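Local coordinates for protein YgiW (Escherichia coli, PDB 1NNX) that is of unknown function but is a periplasmic protein built on the bacterial OB fold, at residues 26-29 against 30-34; 49-52 against 53-56. All blocks are in the same frame, centred on the assembly; numbering follows the deposited sequence. Where two conformers were deposited one is given.

In the fold
Both contacts are local, between residues close in sequence, in a chain of the bacterial OB-fold family, and they come one after the other. Contact 1 (26-34) is the short helix 28-31 with its entry and exit, just ahead of strand 38-51. Contact 2 (49-56) is the tip of the hairpin formed by strands 38-51 and 54-59, so the long first strand carries the chain from one to the other. Their centres lie about 19 Å apart, and their nearest atoms are about 8 Å apart without touching. A sulfate ion, probably from the crystallisation liquor, sits at contact 1 and is also hydrogen-bonded to the backbone N of Thr-63.

Contact 1: 26-29 against 30-34; sequences TTVE and SAKSL. With SO4 (sulfate ion), chain B.
Thr-27 and Ser-30 meet through their hydroxyls, OG1 lying 2.9 Å from OG in a hydrogen bond. Thr-27 is the N-cap of the short helix 28-31, a place where threonine is at home. Backbone bonds shape the helix: Ala-31 N donates to Thr-27 O at 2.9 Å, and Lys-32 N reaches Val-28 O at 3.2 Å. Asp-59 OD2 and Ser-61 OG accept from the backbone N of Val-28 and Glu-29, tying the first turn to the end of strand 54-59 and the loop after it.

Glu-29, in the helix, and Lys-32, three residues on, form a salt bridge in the conformer given here, one of two for Glu-29, so it may not be permanent. NZ of Lys-32 lies 3.0 Å from OE2, on its syn side and 23° out of the carboxylate plane. Glu-29 bends back at chi2 (66°), whereas Lys-32 runs extended beyond CG. The same NZ gives a hydrogen bond of 2.6 Å to O3 of the sulfate, a reach suited to a long, flexible lysine.

A type I turn from Ala-31 to Leu-34 leads the chain out. Ser-30 O accepts from both N and OG of Ser-33, the hydroxyl arriving at 2.7 Å on a lone pair in the carbonyl plane. Apolar contact is slight: CG2 of Thr-26 lies 4.2 Å from CB of Ala-31, whose small methyl suits the buried side.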
ATOM      1  N   THR A  26       8.221   1.306   5.462  1.00 14.08           N
ATOM      2  CA  THR A  26       8.872   2.112   4.458  1.00 13.74           C
ATOM      3  C   THR A  26       8.045   3.344   4.159  1.00 16.99           C
ATOM      4  O   THR A  26       6.821   3.314   4.184  1.00 17.11           O
ATOM      5  CB  THR A  26       9.016   1.270   3.181  1.00 15.04           C
ATOM      6  OG1 THR A  26       9.822   0.092   3.462  1.00 18.02           O
ATOM      7  CG2 THR A  26       9.608   2.077   1.967  1.00 22.02           C
ATOM      8  N   THR A  27       8.689   4.442   3.808  1.00 13.10           N
ATOM      9  CA  THR A  27       7.926   5.642   3.489  1.00 13.35           C
ATOM     10  C   THR A  27       7.349   5.529   2.076  1.00 11.09           C
ATOM     11  O   THR A  27       7.900   4.823   1.215  1.00 13.74           O
ATOM     12  CB  THR A  27       8.843   6.918   3.523  1.00 12.08           C
ATOM     13  OG1 THR A  27       9.808   6.806   2.495  1.00 15.61           O
ATOM     14  CG2 THR A  27       9.527   7.052   4.915  1.00 16.28           C
ATOM     15  N   VAL A  28       6.195   6.188   1.893  1.00 13.37           N
ATOM     16  CA  VAL A  28       5.567   6.201   0.549  1.00 15.64           C
ATOM     17  C   VAL A  28       6.519   6.711  -0.534  1.00 15.17           C
ATOM     18  O   VAL A  28       6.676   6.089  -1.566  1.00 15.50           O
ATOM     19  CB  VAL A  28       4.319   7.049   0.528  1.00 16.51           C
ATOM     20  CG1 VAL A  28       3.915   7.323  -0.958  1.00 16.75           C
ATOM     21  CG2 VAL A  28       3.197   6.287   1.254  1.00 18.14           C
ATOM     22  N   GLU A  29       7.233   7.805  -0.234  1.00 12.97           N
ATOM     23  CA  GLU A  29       8.136   8.357  -1.215  1.00 17.94           C
ATOM     24  C   GLU A  29       9.236   7.408  -1.617  1.00 17.82           C
ATOM     25  O   GLU A  29       9.544   7.260  -2.815  1.00 21.62           O
ATOM     26  CB  GLU A  29       8.556   9.839  -0.992  0.66 23.79           C
ATOM     27  CG  GLU A  29       9.084  10.600  -2.323  0.66 27.65           C
ATOM     28  CD  GLU A  29       8.008  10.773  -3.362  0.66 33.82           C
ATOM     29  OE1 GLU A  29       8.365  10.915  -4.554  0.66 38.29           O
ATOM     30  OE2 GLU A  29       6.810  10.780  -2.986  0.66 32.10           O
ATOM     31  N   SER A  30       9.829   6.676  -0.657  1.00 15.11           N
ATOM     32  CA  SER A  30      10.837   5.757  -1.049  1.00 13.56           C
ATOM     33  C   SER A  30      10.294   4.478  -1.726  1.00 15.00           C
ATOM     34  O   SER A  30      10.974   3.887  -2.543  1.00 18.75           O
ATOM     35  CB  SER A  30      11.783   5.409   0.121  1.00 17.69           C
ATOM     36  OG  SER A  30      11.146   4.645   1.095  1.00 17.32           O
ATOM     37  N   ALA A  31       9.064   4.078  -1.373  1.00 14.29           N
ATOM     38  CA  ALA A  31       8.472   2.906  -1.995  1.00 17.04           C
ATOM     39  C   ALA A  31       8.319   3.123  -3.489  1.00 16.77           C
ATOM     40  O   ALA A  31       8.422   2.173  -4.265  1.00 18.82           O
ATOM     41  CB  ALA A  31       7.114   2.619  -1.364  1.00 15.16           C
ATOM     42  N   LYS A  32       8.114   4.349  -3.897  1.00 17.97           N
ATOM     43  CA  LYS A  32       7.977   4.616  -5.324  1.00 21.31           C
ATOM     44  C   LYS A  32       9.239   4.310  -6.084  1.00 25.36           C
ATOM     45  O   LYS A  32       9.217   4.077  -7.316  1.00 27.29           O
ATOM     46  CB  LYS A  32       7.624   6.072  -5.588  1.00 20.02           C
ATOM     47  CG  LYS A  32       6.357   6.498  -5.046  1.00 24.41           C
ATOM     48  CD  LYS A  32       6.137   7.933  -5.510  1.00 27.82           C
ATOM     49  CE  LYS A  32       4.984   8.511  -4.750  1.00 28.49           C
ATOM     50  NZ  LYS A  32       4.777   9.956  -4.997  1.00 26.12           N
ATOM     51  N   SER A  33      10.351   4.290  -5.379  1.00 22.08           N
ATOM     52  CA  SER A  33      11.646   4.049  -6.033  1.00 25.87           C
ATOM     53  C   SER A  33      12.049   2.612  -6.053  1.00 25.61           C
ATOM     54  O   SER A  33      13.081   2.249  -6.602  1.00 25.52           O
ATOM     55  CB  SER A  33      12.773   4.836  -5.325  1.00 29.55           C
ATOM     56  OG  SER A  33      13.155   4.235  -4.064  1.00 34.02           O
ATOM     57  N   LEU A  34      11.236   1.745  -5.467  1.00 17.88           N
ATOM     58  CA  LEU A  34      11.677   0.379  -5.364  1.00 19.56           C
ATOM     59  C   LEU A  34      11.398  -0.369  -6.650  1.00 16.74           C
ATOM     60  O   LEU A  34      10.577   0.084  -7.475  1.00 21.36           O
ATOM     61  CB  LEU A  34      10.932  -0.294  -4.192  1.00 21.42           C
ATOM     62  CG  LEU A  34      11.228   0.256  -2.796  1.00 21.57           C
ATOM     63  CD1 LEU A  34      10.393  -0.398  -1.763  1.00 20.85           C
ATOM     64  CD2 LEU A  34      12.682  -0.064  -2.444  1.00 28.60           C
TER
HETATM   65  S   SO4 B 501       3.115  13.149  -4.157  1.00 27.42           S
HETATM   66  O1  SO4 B 501       1.887  13.489  -3.420  1.00 34.65           O
HETATM   67  O2  SO4 B 501       4.032  14.303  -4.035  1.00 39.85           O
HETATM   68  O3  SO4 B 501       3.789  11.942  -3.657  1.00 26.95           O
HETATM   69  O4  SO4 B 501       2.710  12.911  -5.576  1.00 35.69           O

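Contact 2: 49-52 against 53-56; sequences RISD and DLYV
Arg-49 lies along Tyr-55, its non-hydrogen-bonded partner across the hairpin, both side chains on the same face of the sheet and pointing the same way. With CG anti to the backbone N (chi1 178°), the arginine sets CG beside the ring, 3.6 Å from CE1 of Tyr-55, and the extended chain then takes the guanidinium on to the phenol oxygen. That OH sits over the centre of the guanidinium, 3.2 Å above its plane, and the guanidinium and ring planes are 24° apart. A long arginine can thus stay in contact from CB out to the guanidinium, along the CD1-CE1 side of the ring and its OH.

Charge gathers at the tip. NH2 of Arg-49 makes a long salt bridge of 3.7 Å to OD2 of Asp-52, while OD1 of Asp-53, 4.4 Å from NH2 of Arg-49, is too far for one. The two carboxylates run side by side, Asp-52 OD2 only 3.4 Å from Asp-53 OD1; a water donating to OD1 of Asp-52 and OD2 of Asp-53 would ease their repulsion, as would the nearby arginine.

In the backbone, Ile-50 N donates to Leu-54 O at 2.7 Å and Ser-51 N adds a weak bond to the same oxygen, so two residues face one: a classic beta bulge. A type II turn, Ser-51 to Leu-54, closes with Leu-54 N to Ser-51 O at 3.2 Å; Asp-53 adopts the positive phi of its third position, a left-handed conformation that aspartate, after glycine and asparagine, tolerates comparatively well.

Among apolar groups, CG1 of Ile-50, in the conformer given, meets CG2 of Val-56 at 3.7 Å, the latter a branched residue suited to its strand. Tyr-55 also meets Trp-73 edge-to-face, and strand 54-59 pairs on its other side with strand 62-67, where Tyr-55 bonds through its backbone to Val-66.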
ATOM      1  N   ARG A  49     -11.073   7.396  -2.741  1.00 15.04           N
ATOM      2  CA  ARG A  49     -11.242   6.228  -3.581  1.00 17.85           C
ATOM      3  C   ARG A  49     -11.244   6.793  -5.010  1.00 20.63           C
ATOM      4  O   ARG A  49     -12.008   7.728  -5.322  1.00 22.40           O
ATOM      5  CB  ARG A  49     -12.587   5.550  -3.268  1.00 18.79           C
ATOM      6  CG  ARG A  49     -12.830   4.335  -4.153  1.00 23.00           C
ATOM      7  CD  ARG A  49     -14.015   3.561  -3.633  1.00 25.32           C
ATOM      8  NE  ARG A  49     -14.092   2.237  -4.243  1.00 28.47           N
ATOM      9  CZ  ARG A  49     -14.967   1.314  -3.865  1.00 30.23           C
ATOM     10  NH1 ARG A  49     -15.820   1.581  -2.912  1.00 34.51           N
ATOM     11  NH2 ARG A  49     -14.961   0.112  -4.411  1.00 32.21           N
ATOM     12  N   ILE A  50     -10.369   6.297  -5.871  1.00 19.94           N
ATOM     13  CA  ILE A  50     -10.296   6.820  -7.238  1.00 27.12           C
ATOM     14  C   ILE A  50     -11.100   6.055  -8.282  1.00 31.70           C
ATOM     15  O   ILE A  50     -11.479   6.628  -9.302  1.00 37.49           O
ATOM     16  CB  ILE A  50      -8.925   7.528  -7.768  0.74 30.96           C
ATOM     17  CG1 ILE A  50      -8.516   8.745  -6.892  0.74 30.62           C
ATOM     18  CG2 ILE A  50      -9.225   8.234  -9.156  0.74 36.97           C
ATOM     19  CD1 ILE A  50      -9.574   9.807  -6.771  0.74 38.10           C
ATOM     20  N   SER A  51     -11.377   4.790  -8.037  1.00 29.34           N
ATOM     21  CA  SER A  51     -12.156   3.987  -8.970  1.00 35.65           C
ATOM     22  C   SER A  51     -12.337   2.631  -8.307  1.00 37.18           C
ATOM     23  O   SER A  51     -12.097   2.505  -7.090  1.00 39.43           O
ATOM     24  CB  SER A  51     -11.392   3.840 -10.287  1.00 41.30           C
ATOM     25  OG  SER A  51     -10.158   3.170 -10.084  1.00 44.38           O
ATOM     26  N   ASP A  52     -12.785   1.626  -9.070  1.00 36.19           N
ATOM     27  CA  ASP A  52     -12.951   0.302  -8.479  1.00 36.68           C
ATOM     28  C   ASP A  52     -11.640  -0.268  -7.939  1.00 35.01           C
ATOM     29  O   ASP A  52     -10.665  -0.539  -8.655  1.00 38.41           O
ATOM     30  CB  ASP A  52     -13.541  -0.723  -9.440  1.00 43.60           C
ATOM     31  CG  ASP A  52     -14.049  -1.973  -8.706  1.00 48.47           C
ATOM     32  OD1 ASP A  52     -13.900  -3.098  -9.246  1.00 50.47           O
ATOM     33  OD2 ASP A  52     -14.603  -1.828  -7.578  1.00 51.50           O
ATOM     34  N   ASP A  53     -11.661  -0.480  -6.654  1.00 33.92           N
ATOM     35  CA  ASP A  53     -10.513  -0.998  -5.959  1.00 27.26           C
ATOM     36  C   ASP A  53      -9.251  -0.117  -5.953  1.00 21.86           C
ATOM     37  O   ASP A  53      -8.300  -0.505  -5.321  1.00 22.33           O
ATOM     38  CB  ASP A  53     -10.171  -2.418  -6.461  1.00 32.84           C
ATOM     39  CG  ASP A  53     -11.355  -3.379  -6.362  1.00 35.76           C
ATOM     40  OD1 ASP A  53     -12.254  -3.150  -5.531  1.00 42.69           O
ATOM     41  OD2 ASP A  53     -11.383  -4.372  -7.105  1.00 44.63           O
ATOM     42  N   LEU A  54      -9.237   1.078  -6.560  1.00 18.92           N
ATOM     43  CA  LEU A  54      -8.016   1.932  -6.527  1.00 17.36           C
ATOM     44  C   LEU A  54      -8.242   3.137  -5.605  1.00 16.76           C
ATOM     45  O   LEU A  54      -9.196   3.890  -5.709  1.00 16.84           O
ATOM     46  CB  LEU A  54      -7.682   2.400  -7.930  1.00 23.02           C
ATOM     47  CG  LEU A  54      -6.202   2.781  -8.132  1.00 28.21           C
ATOM     48  CD1 LEU A  54      -5.227   1.641  -7.697  1.00 25.51           C
ATOM     49  CD2 LEU A  54      -5.998   3.055  -9.630  1.00 35.63           C
ATOM     50  N   TYR A  55      -7.329   3.284  -4.655  1.00 14.15           N
ATOM     51  CA  TYR A  55      -7.377   4.314  -3.626  1.00 14.51           C
ATOM     52  C   TYR A  55      -6.129   5.114  -3.530  1.00 14.12           C
ATOM     53  O   TYR A  55      -5.094   4.646  -3.966  1.00 15.37           O
ATOM     54  CB  TYR A  55      -7.643   3.669  -2.254  1.00 15.23           C
ATOM     55  CG  TYR A  55      -8.909   2.824  -2.133  1.00 11.70           C
ATOM     56  CD1 TYR A  55     -10.063   3.365  -1.557  1.00 12.68           C
ATOM     57  CD2 TYR A  55      -8.932   1.530  -2.625  1.00 14.89           C
ATOM     58  CE1 TYR A  55     -11.263   2.591  -1.465  1.00 15.72           C
ATOM     59  CE2 TYR A  55     -10.115   0.738  -2.544  1.00 15.84           C
ATOM     60  CZ  TYR A  55     -11.262   1.287  -1.966  1.00 17.88           C
ATOM     61  OH  TYR A  55     -12.424   0.525  -1.928  1.00 19.58           O
ATOM     62  N   VAL A  56      -6.233   6.304  -2.952  1.00 14.45           N
ATOM     63  CA  VAL A  56      -5.024   7.115  -2.723  1.00 14.47           C
ATOM     64  C   VAL A  56      -4.595   6.964  -1.255  1.00 12.76           C
ATOM     65  O   VAL A  56      -5.400   7.141  -0.336  1.00 14.56           O
ATOM     66  CB  VAL A  56      -5.275   8.606  -2.987  1.00 14.45           C
ATOM     67  CG1 VAL A  56      -3.961   9.443  -2.768  1.00 19.40           C
ATOM     68  CG2 VAL A  56      -5.684   8.783  -4.516  1.00 20.46           C
TER
HETATM   69  O   HOH W   1     -12.535  -5.252  -9.083  1.00 51.72           O